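Local coordinates for transcriptional regulator, crp family (Thermotoga maritima, PDB 1O5L), which probably binds DNA and regulates transcription as a member of the Crp family, with a cyclic nucleotide-binding type domain preceding a Crp-like helix-turn-helix domain, at residues M13-L18 / V71-S76; I32-D37 / P84-N89; E41-L46 / I101-F106. All coordinates share one frame; numbering follows the deposited sequence.

Interaction 1 of 3, residues M13-L18 / V71-S76; sequences MDLKKL and VQIIAS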
loop_
_atom_site.group_PDB
_atom_site.type_symbol
_atom_site.label_atom_id
_atom_site.label_comp_id
_atom_site.label_asym_id
_atom_site.label_seq_id
_atom_site.Cartn_x
_atom_site.Cartn_y
_atom_site.Cartn_z
ATOM N N MET A 13 -15.338 11.431 0.939
ATOM C CA MET A 13 -15.338 10.658 2.218
ATOM C C MET A 13 -15.066 11.591 3.409
ATOM O O MET A 13 -14.024 12.246 3.433
ATOM C CB MET A 13 -14.282 9.541 2.166
ATOM C CG MET A 13 -13.996 8.848 3.495
ATOM S SD MET A 13 -15.469 8.194 4.265
ATOM C CE MET A 13 -16.016 7.235 3.153
ATOM N N ASP A 14 -15.981 11.622 4.390
ATOM C CA ASP A 14 -15.819 12.427 5.617
ATOM C C ASP A 14 -15.493 11.480 6.797
ATOM O O ASP A 14 -16.380 10.834 7.345
ATOM C CB ASP A 14 -17.110 13.223 5.852
ATOM C CG ASP A 14 -17.082 14.082 7.122
ATOM O OD1 ASP A 14 -16.034 14.055 7.833
ATOM O OD2 ASP A 14 -18.079 14.809 7.464
ATOM N N LEU A 15 -14.210 11.380 7.155
ATOM C CA LEU A 15 -13.774 10.418 8.178
ATOM C C LEU A 15 -14.346 10.693 9.567
ATOM O O LEU A 15 -14.394 9.794 10.378
ATOM C CB LEU A 15 -12.236 10.289 8.254
ATOM C CG LEU A 15 -11.596 9.676 7.004
ATOM C CD1 LEU A 15 -10.076 9.741 7.034
ATOM C CD2 LEU A 15 -12.082 8.240 6.764
ATOM N N LYS A 16 -14.806 11.910 9.828
ATOM C CA LYS A 16 -15.422 12.231 11.121
ATOM C C LYS A 16 -16.719 11.454 11.393
ATOM O O LYS A 16 -17.163 11.347 12.551
ATOM C CB LYS A 16 -15.648 13.750 11.261
ATOM C CG LYS A 16 -14.350 14.537 11.450
ATOM C CD LYS A 16 -14.601 16.011 11.834
ATOM C CE LYS A 16 -13.289 16.743 12.173
ATOM N NZ LYS A 16 -13.528 17.993 12.949
ATOM N N LYS A 17 -17.324 10.915 10.334
ATOM C CA LYS A 17 -18.470 10.006 10.471
ATOM C C LYS A 17 -18.137 8.707 11.238
ATOM O O LYS A 17 -19.045 8.047 11.765
ATOM C CB LYS A 17 -19.045 9.660 9.101
ATOM C CG LYS A 17 -19.736 10.813 8.431
ATOM C CD LYS A 17 -20.242 10.428 7.037
ATOM C CE LYS A 17 -20.945 11.603 6.387
ATOM N NZ LYS A 17 -21.505 11.243 5.048
ATOM N N LEU A 18 -16.851 8.360 11.317
ATOM C CA LEU A 18 -16.427 7.204 12.105
ATOM C C LEU A 18 -16.229 7.483 13.592
ATOM O O LEU A 18 -15.847 6.573 14.314
ATOM C CB LEU A 18 -15.155 6.575 11.539
ATOM C CG LEU A 18 -15.148 6.202 10.042
ATOM C CD1 LEU A 18 -13.823 5.572 9.602
ATOM C CD2 LEU A 18 -16.300 5.323 9.680
ATOM N N VAL A 71 -8.089 15.888 7.929
ATOM C CA VAL A 71 -8.397 14.674 8.669
ATOM C C VAL A 71 -7.828 13.518 7.885
ATOM O O VAL A 71 -8.227 13.296 6.762
ATOM C CB VAL A 71 -9.927 14.465 8.779
ATOM C CG1 VAL A 71 -10.249 13.282 9.606
ATOM C CG2 VAL A 71 -10.610 15.703 9.351
ATOM N N GLN A 72 -6.946 12.742 8.511
ATOM C CA GLN A 72 -6.172 11.694 7.835
ATOM C C GLN A 72 -5.892 10.507 8.731
ATOM O O GLN A 72 -5.646 10.693 9.916
ATOM C CB GLN A 72 -4.772 12.235 7.488
ATOM C CG GLN A 72 -4.663 12.988 6.235
ATOM C CD GLN A 72 -3.187 13.319 5.961
ATOM O OE1 GLN A 72 -2.352 12.395 5.784
ATOM N NE2 GLN A 72 -2.849 14.638 5.955
ATOM N N ILE A 73 -5.832 9.312 8.129
ATOM C CA ILE A 73 -5.283 8.114 8.790
ATOM C C ILE A 73 -3.756 8.222 8.884
ATOM O O ILE A 73 -3.109 8.587 7.928
ATOM C CB ILE A 73 -5.649 6.812 8.037
ATOM C CG1 ILE A 73 -7.166 6.660 7.895
ATOM C CG2 ILE A 73 -5.073 5.569 8.794
ATOM C CD1 ILE A 73 -7.602 5.732 6.780
ATOM N N ILE A 74 -3.207 7.897 10.045
ATOM C CA ILE A 74 -1.778 7.858 10.282
ATOM C C ILE A 74 -1.104 6.488 9.929
ATOM O O ILE A 74 -1.490 5.441 10.454
ATOM C CB ILE A 74 -1.525 8.189 11.757
ATOM C CG1 ILE A 74 -2.034 9.605 12.037
ATOM C CG2 ILE A 74 -0.021 8.016 12.110
ATOM C CD1 ILE A 74 -2.145 9.928 13.485
ATOM N N ALA A 75 -0.069 6.537 9.089
ATOM C CA ALA A 75 0.757 5.376 8.750
ATOM C C ALA A 75 -0.103 4.276 8.167
ATOM O O ALA A 75 0.040 3.111 8.517
ATOM C CB ALA A 75 1.542 4.868 9.986
ATOM N N SER A 76 -0.966 4.677 7.242
ATOM C CA SER A 76 -1.997 3.817 6.675
ATOM C C SER A 76 -1.437 2.565 5.979
ATOM O O SER A 76 -1.953 1.448 6.136
ATOM C CB SER A 76 -2.905 4.654 5.738
ATOM O OG SER A 76 -2.291 4.931 4.481
#
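Leu15, at the start of the 3-10 turn 15-18, comes with its CA atom 6.9 Å from that of Val71, just before the short, weakly bonded strand 72-73, and no hydrogen bond joins the two backbones. The contact is therefore made by side chains. Leu15 and Val71 both point at each other from their backbones, and Leu15 CB meets Val71 CG1 at 3.8 Å. Val71 is set for this by its first torsion, which places CG1 anti to its own backbone N (chi1 -176°) and leaves CG2 beside that N. Farther out, the CD1 branch of Leu15 reaches Ile73 CG1 at 4.3 Å, a looser touch between two buried aliphatic groups. Such branched and purely apolar residues suit a place where a turn lies against a sheet. That sheet is one half of the antiparallel beta roll of cyclic nucleotide-binding domains: strand 72-73 is an edge strand beside 42-48, and Val71 and Ile73 also touch Ile45, while Ile73 reaches Phe120 of the long helix 114-139. On the exposed side, Lys16 reaches the same valine with the far end of its extended chain, CE lying 4.0 Å from Val71 CG2. The two side chains cross at about a right angle, so that a long, charged residue can cover an apolar branch. The backbone that carries Lys16 is itself shaped by an Asx turn, in which Asp14 OD1 accepts a hydrogen bond from Lys16 N at 3.2 Å, the N-H coming from above the carboxylate plane.

Interaction 2 of 3, residues I32-D37 / P84-N89; sequences IVKHQD and PRFPVN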
loop_
_atom_site.group_PDB
_atom_site.type_symbol
_atom_site.label_atom_id
_atom_site.label_comp_id
_atom_site.label_asym_id
_atom_site.label_seq_id
_atom_site.Cartn_x
_atom_site.Cartn_y
_atom_site.Cartn_z
ATOM N N ILE A 32 4.461 12.973 22.675
ATOM C CA ILE A 32 4.634 11.878 21.719
ATOM C C ILE A 32 3.375 11.011 21.597
ATOM O O ILE A 32 2.892 10.451 22.572
ATOM C CB ILE A 32 5.876 11.031 22.102
ATOM C CG1 ILE A 32 7.132 11.912 22.023
ATOM C CG2 ILE A 32 6.014 9.832 21.180
ATOM C CD1 ILE A 32 8.374 11.302 22.626
ATOM N N VAL A 33 2.853 10.903 20.385
ATOM C CA VAL A 33 1.709 10.025 20.121
ATOM C C VAL A 33 2.158 8.545 20.049
ATOM O O VAL A 33 1.568 7.681 20.671
ATOM C CB VAL A 33 0.978 10.451 18.823
ATOM C CG1 VAL A 33 -0.226 9.603 18.596
ATOM C CG2 VAL A 33 0.562 11.937 18.901
ATOM N N LYS A 34 3.207 8.275 19.280
ATOM C CA LYS A 34 3.827 6.955 19.214
ATOM C C LYS A 34 5.325 7.113 18.977
ATOM O O LYS A 34 5.792 8.108 18.373
ATOM C CB LYS A 34 3.268 6.132 18.060
ATOM C CG LYS A 34 1.800 5.776 18.128
ATOM C CD LYS A 34 1.538 4.694 19.166
ATOM C CE LYS A 34 0.064 4.493 19.407
ATOM N NZ LYS A 34 -0.163 3.470 20.466
ATOM N N HIS A 35 6.073 6.135 19.479
ATOM C CA HIS A 35 7.492 6.005 19.186
ATOM C C HIS A 35 7.689 5.113 18.004
ATOM O O HIS A 35 6.907 4.187 17.761
ATOM C CB HIS A 35 8.250 5.371 20.348
ATOM C CG HIS A 35 8.252 6.217 21.566
ATOM N ND1 HIS A 35 7.254 6.147 22.512
ATOM C CD2 HIS A 35 9.092 7.202 21.961
ATOM C CE1 HIS A 35 7.503 7.033 23.461
ATOM N NE2 HIS A 35 8.614 7.682 23.151
ATOM N N GLN A 36 8.782 5.399 17.310
ATOM C CA GLN A 36 9.322 4.550 16.293
ATOM C C GLN A 36 9.419 3.140 16.880
ATOM O O GLN A 36 9.834 2.976 18.010
ATOM C CB GLN A 36 10.694 5.108 15.870
ATOM C CG GLN A 36 11.363 4.416 14.682
ATOM C CD GLN A 36 12.327 5.353 13.937
ATOM O OE1 GLN A 36 12.062 6.564 13.804
ATOM N NE2 GLN A 36 13.447 4.803 13.466
ATOM N N ASP A 37 8.989 2.150 16.095
ATOM C CA ASP A 37 8.893 0.723 16.490
ATOM C C ASP A 37 7.724 0.301 17.419
ATOM O O ASP A 37 7.596 -0.883 17.702
ATOM C CB ASP A 37 10.219 0.207 17.049
ATOM C CG ASP A 37 11.371 0.448 16.103
ATOM O OD1 ASP A 37 11.136 0.472 14.870
ATOM O OD2 ASP A 37 12.542 0.639 16.500
ATOM N N PRO A 84 3.081 -5.343 12.397
ATOM C CA PRO A 84 2.923 -3.928 12.070
ATOM C C PRO A 84 3.440 -2.958 13.137
ATOM O O PRO A 84 3.048 -3.069 14.303
ATOM C CB PRO A 84 1.406 -3.763 11.945
ATOM C CG PRO A 84 0.824 -4.868 12.706
ATOM C CD PRO A 84 1.802 -5.975 12.786
ATOM N N ARG A 85 4.241 -1.975 12.691
ATOM C CA ARG A 85 4.983 -1.069 13.561
ATOM C C ARG A 85 5.068 0.328 12.975
ATOM O O ARG A 85 5.275 0.487 11.773
ATOM C CB ARG A 85 6.395 -1.586 13.758
ATOM C CG ARG A 85 6.554 -2.719 14.766
ATOM C CD ARG A 85 7.948 -3.191 14.783
ATOM N NE ARG A 85 8.402 -4.130 15.826
ATOM C CZ ARG A 85 7.963 -4.284 17.100
ATOM N NH1 ARG A 85 6.966 -3.588 17.655
ATOM N NH2 ARG A 85 8.582 -5.191 17.846
ATOM N N PHE A 86 4.906 1.341 13.828
ATOM C CA PHE A 86 5.117 2.719 13.410
ATOM C C PHE A 86 6.594 2.897 12.978
ATOM O O PHE A 86 7.513 2.604 13.764
ATOM C CB PHE A 86 4.718 3.719 14.526
ATOM C CG PHE A 86 3.235 3.722 14.840
ATOM C CD1 PHE A 86 2.334 4.436 14.051
ATOM C CD2 PHE A 86 2.731 2.942 15.891
ATOM C CE1 PHE A 86 0.959 4.421 14.327
ATOM C CE2 PHE A 86 1.352 2.914 16.173
ATOM C CZ PHE A 86 0.462 3.655 15.400
ATOM N N PRO A 87 6.811 3.375 11.743
ATOM C CA PRO A 87 8.180 3.559 11.195
ATOM C C PRO A 87 8.907 4.818 11.704
ATOM O O PRO A 87 10.104 4.935 11.535
ATOM C CB PRO A 87 7.939 3.675 9.676
ATOM C CG PRO A 87 6.533 4.273 9.546
ATOM C CD PRO A 87 5.777 3.791 10.773
ATOM N N VAL A 88 8.162 5.744 12.306
ATOM C CA VAL A 88 8.697 7.021 12.780
ATOM C C VAL A 88 8.089 7.372 14.117
ATOM O O VAL A 88 7.014 6.892 14.443
ATOM C CB VAL A 88 8.358 8.190 11.771
ATOM C CG1 VAL A 88 8.969 7.913 10.393
ATOM C CG2 VAL A 88 6.863 8.401 11.641
ATOM N N ASN A 89 8.764 8.221 14.878
ATOM C CA ASN A 89 8.115 8.956 15.948
ATOM C C ASN A 89 6.971 9.815 15.393
ATOM O O ASN A 89 7.120 10.462 14.357
ATOM C CB ASN A 89 9.103 9.873 16.642
ATOM C CG ASN A 89 10.045 9.155 17.571
ATOM O OD1 ASN A 89 10.013 7.943 17.736
ATOM N ND2 ASN A 89 10.888 9.927 18.211
#
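Lys34 lays its aliphatic chain over one face of the Phe86 ring, and this is the tightly packed part of the contact. Its CG stands 3.7 Å from the ring centroid and 18° off the normal, a CH-pi contact displaced toward the rim, while CD follows at 3.5 Å from Phe86 CE2. A bend at chi2 (-74°) sets CD near that rim atom. Lysine suits the place because its methylenes can cover an aromatic ring that is itself buried, and Leu44 of strand 42-48 touches both side chains. Two hydrogen bonds then hold the chain beyond the strand. Asn89 OD1 takes the N-H of Gln36 at 2.9 Å, almost straight and in the plane of the amide carbonyl, and Asp37 N gives a bond of 2.8 Å to Phe86 O. A short amide side chain here does the work of a backbone carbonyl. Gln36 is drawn out with CG anti to its N, which brings CG to 3.4 Å from Pro87 O; its OE1 accepts from Val56 N in strand 51-56. Phe136 of the second subunit covers the flank at Val88. Toward solvent the fit loosens. Arg85, exposed, passes Asp37 O with NH1 2.8 Å away, but the angle is too poor for a hydrogen bond. His35, also exposed, only brushes Asn89 OD1, with its CB 4.1 Å away. Val33 and Lys34 both face Val90, a classic beta bulge, at the point where the chain turns a corner; this is part of the antiparallel roll found in cyclic nucleotide-binding domains.

Interaction 3 of 3, residues E41-L46 / I101-F106; sequences EDVLIL and IPKEVF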
loop_
_atom_site.group_PDB
_atom_site.type_symbol
_atom_site.label_atom_id
_atom_site.label_comp_id
_atom_site.label_asym_id
_atom_site.label_seq_id
_atom_site.Cartn_x
_atom_site.Cartn_y
_atom_site.Cartn_z
ATOM N N GLU A 41 -1.633 -1.146 16.782
ATOM C CA GLU A 41 -2.786 -1.925 17.213
ATOM C C GLU A 41 -4.127 -1.315 16.765
ATOM O O GLU A 41 -4.996 -2.001 16.275
ATOM C CB GLU A 41 -2.695 -2.138 18.721
ATOM C CG GLU A 41 -1.621 -3.173 19.044
ATOM C CD GLU A 41 -0.982 -3.030 20.413
ATOM O OE1 GLU A 41 -1.151 -1.976 21.071
ATOM O OE2 GLU A 41 -0.291 -3.993 20.837
ATOM N N ASP A 42 -4.300 -0.031 16.944
ATOM C CA ASP A 42 -5.496 0.636 16.500
ATOM C C ASP A 42 -5.139 1.471 15.283
ATOM O O ASP A 42 -3.978 1.914 15.124
ATOM C CB ASP A 42 -6.006 1.540 17.605
ATOM C CG ASP A 42 -6.717 0.783 18.717
ATOM O OD1 ASP A 42 -6.962 -0.447 18.757
ATOM O OD2 ASP A 42 -7.134 1.470 19.669
ATOM N N VAL A 43 -6.138 1.675 14.427
ATOM C CA VAL A 43 -6.070 2.641 13.349
ATOM C C VAL A 43 -6.282 4.051 13.962
ATOM O O VAL A 43 -7.290 4.329 14.657
ATOM C CB VAL A 43 -7.159 2.340 12.288
ATOM C CG1 VAL A 43 -7.147 3.378 11.169
ATOM C CG2 VAL A 43 -7.006 0.922 11.737
ATOM N N LEU A 44 -5.334 4.939 13.698
ATOM C CA LEU A 44 -5.352 6.296 14.255
ATOM C C LEU A 44 -5.732 7.307 13.173
ATOM O O LEU A 44 -5.174 7.279 12.070
ATOM C CB LEU A 44 -3.979 6.635 14.840
ATOM C CG LEU A 44 -3.381 5.672 15.878
ATOM C CD1 LEU A 44 -2.139 6.270 16.444
ATOM C CD2 LEU A 44 -4.360 5.310 17.056
ATOM N N ILE A 45 -6.679 8.197 13.491
ATOM C CA ILE A 45 -7.106 9.256 12.572
ATOM C C ILE A 45 -6.977 10.612 13.260
ATOM O O ILE A 45 -7.556 10.820 14.330
ATOM C CB ILE A 45 -8.592 9.014 12.092
ATOM C CG1 ILE A 45 -8.727 7.649 11.402
ATOM C CG2 ILE A 45 -9.063 10.127 11.141
ATOM C CD1 ILE A 45 -10.172 7.263 11.102
ATOM N N LEU A 46 -6.237 11.528 12.642
ATOM C CA LEU A 46 -6.100 12.889 13.149
ATOM C C LEU A 46 -7.353 13.708 12.846
ATOM O O LEU A 46 -7.660 13.989 11.666
ATOM C CB LEU A 46 -4.889 13.609 12.536
ATOM C CG LEU A 46 -4.660 15.045 12.992
ATOM C CD1 LEU A 46 -4.296 15.074 14.481
ATOM C CD2 LEU A 46 -3.540 15.732 12.160
ATOM N N ILE A 101 -9.529 3.602 16.397
ATOM C CA ILE A 101 -10.451 2.503 16.117
ATOM C C ILE A 101 -9.721 1.148 16.170
ATOM O O ILE A 101 -8.718 0.999 15.490
ATOM C CB ILE A 101 -11.074 2.671 14.694
ATOM C CG1 ILE A 101 -11.732 4.061 14.555
ATOM C CG2 ILE A 101 -12.065 1.564 14.417
ATOM C CD1 ILE A 101 -12.280 4.337 13.189
ATOM N N PRO A 102 -10.262 0.164 16.889
ATOM C CA PRO A 102 -9.701 -1.191 16.891
ATOM C C PRO A 102 -9.618 -1.778 15.481
ATOM O O PRO A 102 -10.547 -1.626 14.665
ATOM C CB PRO A 102 -10.667 -2.009 17.784
ATOM C CG PRO A 102 -11.441 -1.010 18.584
ATOM C CD PRO A 102 -11.452 0.268 17.755
ATOM N N LYS A 103 -8.487 -2.419 15.190
ATOM C CA LYS A 103 -8.221 -2.947 13.862
ATOM C C LYS A 103 -9.354 -3.838 13.315
ATOM O O LYS A 103 -9.680 -3.767 12.135
ATOM C CB LYS A 103 -6.896 -3.713 13.849
ATOM C CG LYS A 103 -5.827 -3.048 13.019
ATOM C CD LYS A 103 -4.634 -4.003 12.675
ATOM C CE LYS A 103 -3.365 -3.584 13.368
ATOM N NZ LYS A 103 -2.243 -4.514 13.032
ATOM N N GLU A 104 -9.893 -4.707 14.172
ATOM C CA GLU A 104 -10.934 -5.662 13.774
ATOM C C GLU A 104 -12.224 -4.953 13.408
ATOM O O GLU A 104 -12.891 -5.349 12.441
ATOM C CB GLU A 104 -11.227 -6.701 14.875
ATOM C CG GLU A 104 -10.085 -7.669 15.164
ATOM C CD GLU A 104 -9.600 -8.458 13.933
ATOM O OE1 GLU A 104 -10.427 -8.785 13.056
ATOM O OE2 GLU A 104 -8.384 -8.757 13.842
ATOM N N VAL A 105 -12.571 -3.927 14.189
ATOM C CA VAL A 105 -13.684 -3.074 13.880
ATOM C C VAL A 105 -13.409 -2.300 12.578
ATOM O O VAL A 105 -14.320 -2.176 11.729
ATOM C CB VAL A 105 -14.000 -2.122 15.037
ATOM C CG1 VAL A 105 -15.111 -1.156 14.656
ATOM C CG2 VAL A 105 -14.390 -2.903 16.304
ATOM N N PHE A 106 -12.183 -1.781 12.394
ATOM C CA PHE A 106 -11.917 -1.059 11.137
ATOM C C PHE A 106 -12.106 -1.998 9.933
ATOM O O PHE A 106 -12.718 -1.619 8.961
ATOM C CB PHE A 106 -10.543 -0.385 11.115
ATOM C CG PHE A 106 -10.388 0.613 9.994
ATOM C CD1 PHE A 106 -11.031 1.848 10.052
ATOM C CD2 PHE A 106 -9.616 0.313 8.860
ATOM C CE1 PHE A 106 -10.902 2.787 8.987
ATOM C CE2 PHE A 106 -9.481 1.228 7.800
ATOM C CZ PHE A 106 -10.115 2.470 7.866
#
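Ile101 pairs with Val43 through two backbone hydrogen bonds, Val43 N to Ile101 O and Ile101 N to Val43 O, each 2.9 Å long, as an antiparallel hydrogen-bonded pair. Its CD1 also meets Ile45 CD1 at 4.2 Å, beta-branched residues that suit a strand core. Pro102 comes next, opposite Asp42 in a non-hydrogen-bonded pair, where a residue lacking an N-H costs no bond; it is also the N-cap of helix 103-112. Asp42 OD1 lies 3.4 Å from Pro102 CA, and its OD2 is hydrogen-bonded to Ser100 OG. An alanine in place of Asp42 would probably leave Ser100 OG without this partner and open a gap beside Pro102. Lys103 runs its chain past the Glu41 carbonyl, CG 3.5 Å from Glu41 O, and its NZ makes a hydrogen bond to Ile79 O. One turn into the helix, Phe106 has CG anti to its N (chi1 -166°), and Val43 CG1 sits 4.2 Å above the centre of its ring, a CH-pi contact, while Val43 CG2 touches Phe106 CG at 3.8 Å. Backbone hydrogen bonds thus fix the strand pairing, while Val43 against Phe106 seats the helix on the strand by apolar contact.

Overall arrangement
The three contacts cross along the chain: their first segments follow one another as 13-18, 32-37 and 41-46, then their partners as 71-76, 84-89 and 101-106. Interactions 1 and 3, with centres about 10 Å apart, share one antiparallel sheet, where strands 72-73 and 42-48 are neighbours joined by backbone hydrogen bonds. Interaction 2 lies about 18 Å from interaction 1 and 15 Å from interaction 3, centre to centre, and involves strands 32-34 and 89-92 of the other sheet. Phe86 bridges the distance, touching Leu44 and Ala75. Together they link the two sheets, the turn 15-18 and helix 103-112, consistent with one cyclic nucleotide-binding type domain.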